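Local atomic coordinates of putative secreted lipase (Streptomyces sp. W007, PDB entry 5H6B), a protein that probably hydrolyses triacylglycerols as a secreted, thermostable lipase of the alpha/beta-hydrolase superfamily from a marine Streptomyces. Residues D137-L146 with Q170-T181. Numbering follows the deposited sequence.
Sequences DNHGTTLLGL and QVAGSPFITKLT. With ZN (zinc ion), chain D.
The side chains of Asp-137 and Gln-170 cross at about a right angle, carboxylate and amide planes 76° apart, and Asp-137 OD2 comes over the Gln-170 chain, 3.5 Å from its CB. With CG anti to its carbonyl carbon (chi1 -63°) and the chain extended beyond, Gln-170 brings its amide against both this carboxylate and Leu-146 CD2, 4.2 Å from Gln-170 CD. Shortening Gln-170 to an alanine would probably leave the buried carboxylate without its polar neighbour in this contact and open a gap beside Leu-146 CD2. The His-139 ring receives Thr-181 CG2 obliquely, 3.8 Å from His-139 CD2; its NE2 binds a zinc ion shared with Asp-185, while ND1 bonds to Thr-208 O, fixing the ring's rotation. A single beta bridge, Thr-141 with Val-171, joins the backbones: Thr-141 N donates to Gln-170 O (2.8 Å), and Ala-172 N to Thr-141 O (2.8 Å), the latter nearly straight at 169°. Gly-140 CA lies 3.9 Å from Ile-177 CD1; a CB there would collide with Gln-170 O. Leu-143 CG packs crosswise on Val-171 CG2 (3.6 Å). In this alpha/beta-hydrolase fold the contact ties the loop leaving strand 128-134 of the parallel sheet to the type II turn Val-171 to Ser-174, the N-cap of helix 175-181, and to that helix through Ile-177 and Thr-181; Met-113 of helix 110-113 touches Asp-137 and Leu-180, and Ile-80 of helix 80-98 touches Gln-170.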
# COMPACT_ATOMS: atom_id res chain seq x y z
N ASP A 137 7.51 -3.39 1.69
CA ASP A 137 8.58 -4.38 1.89
C ASP A 137 8.55 -5.49 0.85
O ASP A 137 8.32 -6.67 1.16
CB ASP A 137 8.64 -4.93 3.32
CG ASP A 137 7.34 -5.62 3.78
OD1 ASP A 137 6.22 -5.35 3.28
OD2 ASP A 137 7.47 -6.43 4.70
N ASN A 138 8.87 -5.12 -0.40
CA ASN A 138 8.63 -6.01 -1.57
C ASN A 138 9.50 -7.27 -1.62
O ASN A 138 9.13 -8.25 -2.27
CB ASN A 138 8.70 -5.22 -2.89
CG ASN A 138 7.39 -4.51 -3.22
OD1 ASN A 138 6.33 -5.13 -3.19
ND2 ASN A 138 7.45 -3.22 -3.57
N HIS A 139 10.65 -7.23 -0.94
CA HIS A 139 11.49 -8.42 -0.70
C HIS A 139 11.68 -8.69 0.78
O HIS A 139 12.71 -9.23 1.20
CB HIS A 139 12.82 -8.28 -1.45
CG HIS A 139 12.61 -7.85 -2.86
ND1 HIS A 139 12.52 -6.53 -3.21
CD2 HIS A 139 12.35 -8.56 -3.97
CE1 HIS A 139 12.26 -6.44 -4.50
NE2 HIS A 139 12.16 -7.65 -4.98
N GLY A 140 10.66 -8.36 1.56
CA GLY A 140 10.62 -8.69 2.95
C GLY A 140 11.49 -7.77 3.75
O GLY A 140 11.97 -6.78 3.23
N THR A 141 11.67 -8.13 5.02
CA THR A 141 12.41 -7.33 5.99
C THR A 141 12.91 -8.29 7.10
O THR A 141 13.04 -9.48 6.86
CB THR A 141 11.52 -6.20 6.55
OG1 THR A 141 12.25 -5.42 7.49
CG2 THR A 141 10.25 -6.73 7.25
N THR A 142 13.19 -7.78 8.30
CA THR A 142 13.53 -8.61 9.46
C THR A 142 12.54 -8.41 10.60
O THR A 142 11.84 -7.38 10.69
CB THR A 142 14.96 -8.32 9.98
OG1 THR A 142 15.02 -6.99 10.51
CG2 THR A 142 15.99 -8.44 8.84
N LEU A 143 12.48 -9.41 11.49
CA LEU A 143 11.68 -9.29 12.71
C LEU A 143 12.13 -8.09 13.54
O LEU A 143 11.29 -7.41 14.12
CB LEU A 143 11.71 -10.58 13.53
CG LEU A 143 10.94 -11.77 12.95
CD1 LEU A 143 11.24 -13.02 13.76
CD2 LEU A 143 9.44 -11.52 12.91
N LEU A 144 13.44 -7.83 13.54
CA LEU A 144 14.04 -6.67 14.23
C LEU A 144 13.52 -5.34 13.66
O LEU A 144 13.13 -4.45 14.41
CB LEU A 144 15.57 -6.72 14.11
CG LEU A 144 16.41 -5.62 14.77
CD1 LEU A 144 16.21 -5.63 16.29
CD2 LEU A 144 17.88 -5.78 14.40
N GLY A 145 13.55 -5.24 12.33
CA GLY A 145 12.94 -4.12 11.62
C GLY A 145 11.46 -3.93 11.97
O GLY A 145 11.03 -2.81 12.25
N LEU A 146 10.70 -5.01 11.99
CA LEU A 146 9.28 -4.93 12.35
C LEU A 146 9.06 -4.49 13.79
O LEU A 146 8.08 -3.78 14.07
CB LEU A 146 8.56 -6.25 12.08
CG LEU A 146 8.49 -6.62 10.59
CD1 LEU A 146 8.11 -8.09 10.43
CD2 LEU A 146 7.51 -5.73 9.83
N GLN A 170 6.62 -11.80 6.50
CA GLN A 170 7.38 -10.66 5.96
C GLN A 170 8.90 -10.83 6.06
O GLN A 170 9.63 -9.99 5.52
CB GLN A 170 6.95 -9.35 6.63
CG GLN A 170 5.50 -8.98 6.37
CD GLN A 170 5.09 -7.67 7.04
OE1 GLN A 170 4.37 -7.65 8.04
NE2 GLN A 170 5.57 -6.60 6.51
N VAL A 171 9.40 -11.87 6.73
CA VAL A 171 10.85 -11.99 6.95
C VAL A 171 11.52 -12.40 5.64
O VAL A 171 11.06 -13.34 4.99
CB VAL A 171 11.17 -12.97 8.12
CG1 VAL A 171 12.68 -13.25 8.25
CG2 VAL A 171 10.67 -12.37 9.42
N ALA A 172 12.56 -11.68 5.23
CA ALA A 172 13.30 -12.05 4.00
C ALA A 172 13.81 -13.47 4.17
O ALA A 172 14.42 -13.79 5.20
CB ALA A 172 14.47 -11.11 3.75
N GLY A 173 13.48 -14.33 3.20
CA GLY A 173 13.82 -15.75 3.25
C GLY A 173 12.71 -16.66 3.75
O GLY A 173 12.86 -17.88 3.73
N SER A 174 11.58 -16.09 4.19
CA SER A 174 10.45 -16.89 4.65
C SER A 174 9.90 -17.72 3.49
O SER A 174 10.18 -17.43 2.33
CB SER A 174 9.32 -16.01 5.18
OG SER A 174 8.61 -15.38 4.12
N PRO A 175 9.09 -18.74 3.81
CA PRO A 175 8.42 -19.43 2.72
C PRO A 175 7.57 -18.47 1.89
O PRO A 175 7.55 -18.58 0.67
CB PRO A 175 7.55 -20.48 3.43
CG PRO A 175 8.27 -20.75 4.71
CD PRO A 175 8.96 -19.46 5.09
N PHE A 176 6.90 -17.52 2.54
CA PHE A 176 6.02 -16.59 1.82
C PHE A 176 6.79 -15.68 0.84
O PHE A 176 6.40 -15.53 -0.32
CB PHE A 176 5.20 -15.72 2.77
CG PHE A 176 4.29 -14.77 2.05
CD1 PHE A 176 3.10 -15.21 1.51
CD2 PHE A 176 4.67 -13.44 1.85
CE1 PHE A 176 2.27 -14.35 0.83
CE2 PHE A 176 3.85 -12.58 1.17
CZ PHE A 176 2.65 -13.03 0.65
N ILE A 177 7.84 -15.03 1.33
CA ILE A 177 8.64 -14.10 0.51
C ILE A 177 9.32 -14.88 -0.63
O ILE A 177 9.29 -14.44 -1.78
CB ILE A 177 9.64 -13.29 1.38
CG1 ILE A 177 8.88 -12.32 2.29
CG2 ILE A 177 10.66 -12.53 0.53
CD1 ILE A 177 8.01 -11.30 1.57
N THR A 178 9.87 -16.06 -0.31
CA THR A 178 10.46 -16.96 -1.33
C THR A 178 9.48 -17.25 -2.49
O THR A 178 9.83 -17.09 -3.66
CB THR A 178 10.95 -18.28 -0.69
OG1 THR A 178 11.90 -17.98 0.35
CG2 THR A 178 11.62 -19.18 -1.73
N LYS A 179 8.27 -17.65 -2.15
CA LYS A 179 7.24 -17.91 -3.16
C LYS A 179 6.97 -16.66 -3.98
O LYS A 179 7.01 -16.71 -5.20
CB LYS A 179 5.93 -18.39 -2.52
CG LYS A 179 4.78 -18.53 -3.52
CD LYS A 179 3.65 -19.39 -2.98
CE LYS A 179 2.48 -19.36 -3.95
NZ LYS A 179 1.42 -20.33 -3.60
N LEU A 180 6.69 -15.56 -3.28
CA LEU A 180 6.29 -14.31 -3.93
C LEU A 180 7.29 -13.79 -4.96
O LEU A 180 6.88 -13.28 -6.01
CB LEU A 180 6.03 -13.21 -2.88
CG LEU A 180 5.55 -11.83 -3.36
CD1 LEU A 180 4.18 -11.89 -4.05
CD2 LEU A 180 5.52 -10.90 -2.15
N THR A 181 8.58 -13.89 -4.65
CA THR A 181 9.63 -13.29 -5.47
C THR A 181 10.53 -14.29 -6.24
O THR A 181 11.61 -13.91 -6.70
CB THR A 181 10.51 -12.38 -4.60
OG1 THR A 181 11.20 -13.16 -3.61
CG2 THR A 181 9.66 -11.29 -3.92
ZN ZN D . 12.67 -8.56 -6.98